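Scyllo-inositol 2-dehydrogenase (NADP(+)) IolW (Bacillus subtilis subsp. subtilis, PDB 3GDO) catalyses the reversible NADPH-dependent reduction of scyllo-inosose to scyllo-inositol and cannot use NADH in place of NADPH. Local coordinates at residues Gly105-Lys109 against Ala323-Ile327; Asp128-Ile134 against Arg238-His242. The contacts are given in a common frame with arbitrary orientation. Residue numbers count along the deposited sequence, not the author numbering.

Interaction 1: residues Gly105-Lys109 against Ala323-Ile327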
ATOM      1  N   GLY B 105       3.883  28.528  10.798  1.00 43.90           N
ATOM      2  CA  GLY B 105       5.158  27.974  11.216  1.00 43.93           C
ATOM      3  C   GLY B 105       6.378  28.831  10.872  1.00 44.26           C
ATOM      4  O   GLY B 105       7.307  28.945  11.700  1.00 43.95           O
ATOM      5  N   GLU B 106       6.409  29.407   9.657  1.00 44.85           N
ATOM      6  CA  GLU B 106       7.547  30.275   9.224  1.00 45.86           C
ATOM      7  C   GLU B 106       7.618  31.529  10.108  1.00 45.26           C
ATOM      8  O   GLU B 106       8.709  31.928  10.545  1.00 45.30           O
ATOM      9  CB  GLU B 106       7.469  30.686   7.741  1.00 46.50           C
ATOM     10  CG  GLU B 106       7.638  29.545   6.712  1.00 50.98           C
ATOM     11  CD  GLU B 106       9.102  29.156   6.404  1.00 58.49           C
ATOM     12  OE1 GLU B 106      10.057  29.625   7.086  1.00 60.56           O
ATOM     13  OE2 GLU B 106       9.295  28.352   5.447  1.00 62.31           O
ATOM     14  N   THR B 107       6.445  32.100  10.391  1.00 44.74           N
ATOM     15  CA  THR B 107       6.321  33.257  11.275  1.00 45.10           C
ATOM     16  C   THR B 107       6.948  32.990  12.628  1.00 45.04           C
ATOM     17  O   THR B 107       7.685  33.847  13.132  1.00 44.46           O
ATOM     18  CB  THR B 107       4.878  33.720  11.415  1.00 44.97           C
ATOM     19  OG1 THR B 107       4.391  34.021  10.111  1.00 45.07           O
ATOM     20  CG2 THR B 107       4.760  35.001  12.280  1.00 45.78           C
ATOM     21  N   LEU B 108       6.693  31.807  13.201  1.00 44.23           N
ATOM     22  CA  LEU B 108       7.293  31.485  14.500  1.00 44.14           C
ATOM     23  C   LEU B 108       8.772  31.329  14.358  1.00 44.10           C
ATOM     24  O   LEU B 108       9.529  31.756  15.237  1.00 44.65           O
ATOM     25  CB  LEU B 108       6.691  30.222  15.160  1.00 43.88           C
ATOM     26  CG  LEU B 108       5.188  30.225  15.437  1.00 44.73           C
ATOM     27  CD1 LEU B 108       4.681  28.816  15.925  1.00 44.01           C
ATOM     28  CD2 LEU B 108       4.784  31.323  16.414  1.00 42.98           C
ATOM     29  N   LYS B 109       9.198  30.696  13.266  1.00 44.16           N
ATOM     30  CA  LYS B 109      10.623  30.479  13.062  1.00 45.15           C
ATOM     31  C   LYS B 109      11.370  31.825  12.963  1.00 45.05           C
ATOM     32  O   LYS B 109      12.464  31.967  13.482  1.00 44.77           O
ATOM     33  CB  LYS B 109      10.912  29.645  11.802  1.00 44.81           C
ATOM     34  CG  LYS B 109      12.348  29.120  11.756  1.00 47.26           C
ATOM     35  CD  LYS B 109      12.628  28.392  10.451  1.00 52.11           C
ATOM     36  CE  LYS B 109      12.851  29.369   9.296  1.00 54.85           C
ATOM     37  NZ  LYS B 109      14.293  29.797   9.333  1.00 56.89           N
ATOM     38  N   ALA B 323      12.919  23.833  13.581  1.00 35.99           N
ATOM     39  CA  ALA B 323      11.691  24.476  13.192  1.00 37.26           C
ATOM     40  C   ALA B 323      11.411  24.253  11.716  1.00 36.97           C
ATOM     41  O   ALA B 323      10.254  23.995  11.350  1.00 38.73           O
ATOM     42  CB  ALA B 323      11.707  25.979  13.531  1.00 37.15           C
ATOM     43  N   GLU B 324      12.457  24.379  10.897  1.00 36.36           N
ATOM     44  CA  GLU B 324      12.421  24.099   9.456  1.00 36.81           C
ATOM     45  C   GLU B 324      11.880  22.697   9.124  1.00 35.83           C
ATOM     46  O   GLU B 324      11.061  22.554   8.224  1.00 35.16           O
ATOM     47  CB  GLU B 324      13.841  24.213   8.861  1.00 37.05           C
ATOM     48  CG  GLU B 324      13.894  24.368   7.344  1.00 42.83           C
ATOM     49  CD  GLU B 324      12.811  25.328   6.776  1.00 49.90           C
ATOM     50  OE1 GLU B 324      12.634  26.501   7.266  1.00 52.55           O
ATOM     51  OE2 GLU B 324      12.098  24.882   5.844  1.00 50.37           O
ATOM     52  N   GLU B 325      12.395  21.682   9.815  1.00 34.31           N
ATOM     53  CA  GLU B 325      11.923  20.314   9.610  1.00 34.86           C
ATOM     54  C   GLU B 325      10.432  20.198  10.007  1.00 34.66           C
ATOM     55  O   GLU B 325       9.644  19.642   9.252  1.00 34.76           O
ATOM     56  CB  GLU B 325      12.797  19.324  10.373  1.00 33.78           C
ATOM     57  CG  GLU B 325      14.227  19.226   9.821  1.00 34.84           C
ATOM     58  CD  GLU B 325      15.142  18.601  10.853  1.00 39.61           C
ATOM     59  OE1 GLU B 325      14.672  18.358  12.000  1.00 37.60           O
ATOM     60  OE2 GLU B 325      16.313  18.340  10.543  1.00 43.23           O
ATOM     61  N   GLY B 326      10.055  20.816  11.133  1.00 34.24           N
ATOM     62  CA  GLY B 326       8.653  20.922  11.542  1.00 34.34           C
ATOM     63  C   GLY B 326       7.796  21.557  10.466  1.00 34.74           C
ATOM     64  O   GLY B 326       6.737  21.032  10.097  1.00 34.88           O
ATOM     65  N   ILE B 327       8.243  22.697   9.939  1.00 33.99           N
ATOM     66  CA  ILE B 327       7.476  23.387   8.899  1.00 33.09           C
ATOM     67  C   ILE B 327       7.375  22.483   7.646  1.00 33.70           C
ATOM     68  O   ILE B 327       6.358  22.499   6.943  1.00 33.24           O
ATOM     69  CB  ILE B 327       8.151  24.747   8.508  1.00 32.88           C
ATOM     70  CG1 ILE B 327       7.963  25.803   9.614  1.00 33.28           C
ATOM     71  CG2 ILE B 327       7.622  25.270   7.201  1.00 31.60           C
ATOM     72  CD1 ILE B 327       8.964  27.014   9.471  1.00 33.11           C
TER
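Ile-327 and Lys-109 carry most of this contact, in which helix 102-115 of the NADP-binding Rossmann domain meets the first turn of helix 323-342. The two short helical segments run almost exactly antiparallel, at 174°, with axes 9.7 Å apart. Ile-327 points across the gap, and its CD1 comes to 3.4 Å from the backbone O of Gly-105 and 3.5 Å from the backbone N of Glu-106. Gly-105 makes this possible: a CB on it would stand 2.9 Å from Ile-327 CG1, a clash, so the isoleucine rests directly on bare backbone and the CA atoms of Gly-105 and Ile-327 lie 5.6 Å apart. One turn further on, Lys-109 continues the packing with the aliphatic part of its side chain. Its CB is 4.0 Å from Ile-327 CD1, and its CG meets the methyl CB of Ala-323 at 3.7 Å, a small partner that keeps the backbones close here too. The lysine then runs on toward Glu-324, where its CE is 3.5 Å from Glu-324 OE1, but NZ stays 4.2 Å from that oxygen, too far for a salt bridge; NZ pairs instead with Asp-113. Glu-106 OE1 and Glu-324 OE1 approach to 4.1 Å despite their like charge, and Arg-331, one turn beyond Ile-327, forms salt bridges with both carboxylates. No hydrogen bond joins the segments. The chemistry is therefore that of a tight apolar seam in which Ile-327 and Ala-323 pack on the Gly-105 backbone and the aliphatic part of Lys-109, edged by charges that are balanced mainly from outside the two segments.

Interaction 2: residues Asp128-Ile134 against Arg238-His242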
ATOM      1  N   ASP B 128      11.248   6.060  17.943  1.00 33.76           N
ATOM      2  CA  ASP B 128      10.483   4.803  18.018  1.00 34.06           C
ATOM      3  C   ASP B 128      11.414   3.620  17.719  1.00 34.15           C
ATOM      4  O   ASP B 128      12.338   3.744  16.889  1.00 34.03           O
ATOM      5  CB  ASP B 128       9.334   4.792  16.994  1.00 33.67           C
ATOM      6  CG  ASP B 128       8.070   5.448  17.511  1.00 33.65           C
ATOM      7  OD1 ASP B 128       8.104   6.099  18.575  1.00 34.14           O
ATOM      8  OD2 ASP B 128       6.997   5.304  16.854  1.00 36.43           O
ATOM      9  N   ASN B 129      11.199   2.486  18.407  1.00 34.23           N
ATOM     10  CA  ASN B 129      12.054   1.314  18.154  1.00 34.07           C
ATOM     11  C   ASN B 129      12.205   0.935  16.678  1.00 34.90           C
ATOM     12  O   ASN B 129      13.327   0.812  16.168  1.00 34.99           O
ATOM     13  CB  ASN B 129      11.689   0.096  19.038  1.00 33.56           C
ATOM     14  CG  ASN B 129      10.182  -0.216  19.123  1.00 34.39           C
ATOM     15  OD1 ASN B 129       9.350   0.097  18.229  1.00 33.99           O
ATOM     16  ND2 ASN B 129       9.831  -0.868  20.212  1.00 30.55           N
ATOM     17  N   ASP B 130      11.074   0.776  15.982  1.00 35.22           N
ATOM     18  CA  ASP B 130      11.098   0.332  14.589  1.00 34.87           C
ATOM     19  C   ASP B 130      11.900   1.287  13.714  1.00 34.76           C
ATOM     20  O   ASP B 130      12.765   0.852  12.927  1.00 34.93           O
ATOM     21  CB  ASP B 130       9.669   0.104  14.040  1.00 34.02           C
ATOM     22  CG  ASP B 130       8.662   1.189  14.469  1.00 36.69           C
ATOM     23  OD1 ASP B 130       9.078   2.351  14.723  1.00 36.76           O
ATOM     24  OD2 ASP B 130       7.428   0.890  14.542  1.00 38.26           O
ATOM     25  N   PHE B 131      11.626   2.587  13.850  1.00 34.42           N
ATOM     26  CA  PHE B 131      12.339   3.579  13.069  1.00 33.79           C
ATOM     27  C   PHE B 131      13.844   3.578  13.378  1.00 35.07           C
ATOM     28  O   PHE B 131      14.662   3.690  12.477  1.00 35.45           O
ATOM     29  CB  PHE B 131      11.734   4.974  13.236  1.00 32.88           C
ATOM     30  CG  PHE B 131      12.253   5.967  12.237  1.00 31.33           C
ATOM     31  CD1 PHE B 131      11.922   5.867  10.906  1.00 31.67           C
ATOM     32  CD2 PHE B 131      13.071   7.009  12.633  1.00 30.91           C
ATOM     33  CE1 PHE B 131      12.414   6.764   9.982  1.00 31.99           C
ATOM     34  CE2 PHE B 131      13.580   7.912  11.723  1.00 31.78           C
ATOM     35  CZ  PHE B 131      13.239   7.805  10.390  1.00 32.77           C
ATOM     36  N   LEU B 132      14.201   3.393  14.635  1.00 35.45           N
ATOM     37  CA  LEU B 132      15.597   3.346  14.998  1.00 36.88           C
ATOM     38  C   LEU B 132      16.239   2.151  14.322  1.00 37.38           C
ATOM     39  O   LEU B 132      17.369   2.258  13.828  1.00 37.75           O
ATOM     40  CB  LEU B 132      15.782   3.278  16.527  1.00 35.93           C
ATOM     41  CG  LEU B 132      15.573   4.617  17.266  1.00 38.93           C
ATOM     42  CD1 LEU B 132      15.881   4.415  18.747  1.00 35.76           C
ATOM     43  CD2 LEU B 132      16.421   5.784  16.655  1.00 38.79           C
ATOM     44  N   THR B 133      15.511   1.031  14.306  1.00 37.43           N
ATOM     45  CA  THR B 133      15.990  -0.211  13.680  1.00 37.85           C
ATOM     46  C   THR B 133      16.293  -0.000  12.192  1.00 38.00           C
ATOM     47  O   THR B 133      17.396  -0.320  11.741  1.00 39.19           O
ATOM     48  CB  THR B 133      14.986  -1.325  13.889  1.00 37.92           C
ATOM     49  OG1 THR B 133      14.691  -1.410  15.288  1.00 39.42           O
ATOM     50  CG2 THR B 133      15.489  -2.687  13.317  1.00 36.60           C
ATOM     51  N   ILE B 134      15.323   0.547  11.456  1.00 37.58           N
ATOM     52  CA  ILE B 134      15.523   1.037  10.077  1.00 36.83           C
ATOM     53  C   ILE B 134      16.761   1.940   9.839  1.00 37.75           C
ATOM     54  O   ILE B 134      17.549   1.697   8.899  1.00 37.08           O
ATOM     55  CB  ILE B 134      14.240   1.723   9.543  1.00 36.48           C
ATOM     56  CG1 ILE B 134      13.111   0.684   9.320  1.00 34.06           C
ATOM     57  CG2 ILE B 134      14.523   2.552   8.257  1.00 34.34           C
ATOM     58  CD1 ILE B 134      11.644   1.326   9.439  1.00 33.07           C
ATOM     59  N   ARG B 238       3.431  -2.308   9.180  1.00 29.82           N
ATOM     60  CA  ARG B 238       3.664  -0.858   9.377  1.00 29.72           C
ATOM     61  C   ARG B 238       4.649  -0.374   8.303  1.00 29.23           C
ATOM     62  O   ARG B 238       4.377   0.616   7.614  1.00 28.23           O
ATOM     63  CB  ARG B 238       4.193  -0.561  10.779  1.00 29.88           C
ATOM     64  CG  ARG B 238       4.497   0.948  10.999  1.00 30.52           C
ATOM     65  CD  ARG B 238       4.624   1.298  12.477  1.00 30.33           C
ATOM     66  NE  ARG B 238       5.063   2.694  12.716  1.00 32.17           N
ATOM     67  CZ  ARG B 238       4.259   3.718  13.025  1.00 37.97           C
ATOM     68  NH1 ARG B 238       2.922   3.558  13.087  1.00 35.40           N
ATOM     69  NH2 ARG B 238       4.796   4.925  13.273  1.00 34.02           N
ATOM     70  N   TYR B 239       5.757  -1.090   8.145  1.00 29.24           N
ATOM     71  CA  TYR B 239       6.788  -0.783   7.129  1.00 29.66           C
ATOM     72  C   TYR B 239       6.976  -1.883   6.108  1.00 29.26           C
ATOM     73  O   TYR B 239       7.119  -3.051   6.449  1.00 29.33           O
ATOM     74  CB  TYR B 239       8.183  -0.501   7.758  1.00 29.92           C
ATOM     75  CG  TYR B 239       8.153   0.646   8.752  1.00 30.26           C
ATOM     76  CD1 TYR B 239       8.300   1.971   8.312  1.00 31.96           C
ATOM     77  CD2 TYR B 239       7.909   0.418  10.094  1.00 27.41           C
ATOM     78  CE1 TYR B 239       8.240   3.035   9.199  1.00 28.30           C
ATOM     79  CE2 TYR B 239       7.833   1.483  10.989  1.00 32.38           C
ATOM     80  CZ  TYR B 239       7.991   2.790  10.525  1.00 31.54           C
ATOM     81  OH  TYR B 239       7.907   3.858  11.402  1.00 30.61           O
ATOM     82  N   GLN B 240       7.048  -1.474   4.856  1.00 29.84           N
ATOM     83  CA  GLN B 240       7.526  -2.320   3.789  1.00 31.07           C
ATOM     84  C   GLN B 240       8.494  -1.487   2.989  1.00 30.99           C
ATOM     85  O   GLN B 240       8.105  -0.487   2.302  1.00 28.92           O
ATOM     86  CB  GLN B 240       6.367  -2.806   2.884  1.00 31.71           C
ATOM     87  CG  GLN B 240       5.282  -3.598   3.626  1.00 34.84           C
ATOM     88  CD  GLN B 240       4.022  -3.865   2.783  1.00 40.36           C
ATOM     89  OE1 GLN B 240       4.044  -4.631   1.829  1.00 41.07           O
ATOM     90  NE2 GLN B 240       2.910  -3.244   3.173  1.00 43.13           N
ATOM     91  N   ILE B 241       9.757  -1.901   3.043  1.00 30.89           N
ATOM     92  CA  ILE B 241      10.813  -1.130   2.405  1.00 31.00           C
ATOM     93  C   ILE B 241      11.646  -1.987   1.459  1.00 31.81           C
ATOM     94  O   ILE B 241      12.227  -2.989   1.902  1.00 32.14           O
ATOM     95  CB  ILE B 241      11.758  -0.505   3.461  1.00 30.75           C
ATOM     96  CG1 ILE B 241      10.980   0.220   4.563  1.00 29.76           C
ATOM     97  CG2 ILE B 241      12.753   0.457   2.768  1.00 31.86           C
ATOM     98  CD1 ILE B 241      11.869   0.681   5.746  1.00 34.33           C
ATOM     99  N   HIS B 242      11.737  -1.577   0.196  1.00 30.67           N
ATOM    100  CA  HIS B 242      12.430  -2.347  -0.846  1.00 32.48           C
ATOM    101  C   HIS B 242      13.582  -1.562  -1.433  1.00 33.31           C
ATOM    102  O   HIS B 242      13.390  -0.424  -1.925  1.00 34.41           O
ATOM    103  CB  HIS B 242      11.468  -2.761  -1.975  1.00 31.69           C
ATOM    104  CG  HIS B 242      10.193  -3.354  -1.469  1.00 32.31           C
ATOM    105  ND1 HIS B 242      10.176  -4.447  -0.631  1.00 26.21           N
ATOM    106  CD2 HIS B 242       8.890  -3.005  -1.677  1.00 28.47           C
ATOM    107  CE1 HIS B 242       8.920  -4.723  -0.303  1.00 32.13           C
ATOM    108  NE2 HIS B 242       8.121  -3.855  -0.911  1.00 31.47           N
TER
HETATM  109  O   HOH W   1       7.464   4.695  14.197  1.00 33.40           O
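A salt bridge between Asp-130 OD2 and Arg-238 NE, 3.5 Å long, links the start of helix 129-139 to the sheet of the C-terminal domain. Beside it, one water donates to Asp-128 OD2 (2.8 Å), Asp-130 OD1 (2.9 Å) or Tyr-239 OH (3.0 Å), with more acceptors in reach than it has protons, and accepts from Arg-238 NH2 (2.8 Å). Asp-128 OD1 and Tyr-239 OH also bond to Tyr-302 and Gln-185, respectively. Arg-238 and Tyr-239 form a classic beta bulge opposite Lys-250, and both side chains point toward the helix. Further along, the contact turns apolar: Ile-134 CD1 sits over the Tyr-239 ring in a CH-pi contact, 3.6 Å from its centroid, and meets Ile-241 CD1 at 3.8 Å. Helix and strand run nearly parallel, at 9°. The polar groups lie at the N-terminal ends of both segments and the isoleucines further along, with Tyr-239 between. The chemistry implies a buried polar cluster, flanked by apolar packing, where Asp-130 pairs directly with Arg-238 while Asp-128 reaches it through water.

Interaction 1 joins two helices from the two family domains, whereas interaction 2 packs a helix onto a strand of the large mixed sheet; they share no helix or strand. Their centres are 26 Å apart, on opposite sides of the chain's centre, and their nearest atoms are about 11 Å apart. Residues 128-134 and 238-242 both fall between the segments of interaction 1 in sequence. Every touching residue of interaction 2 is buried, and there Arg-238 pairs directly with Asp-130, and a water bridges the polar groups. Interaction 1 is only partly buried: its apolar centre is bordered by charged groups. The amounts of surface buried, 254 and 256 Å², are nearly equal.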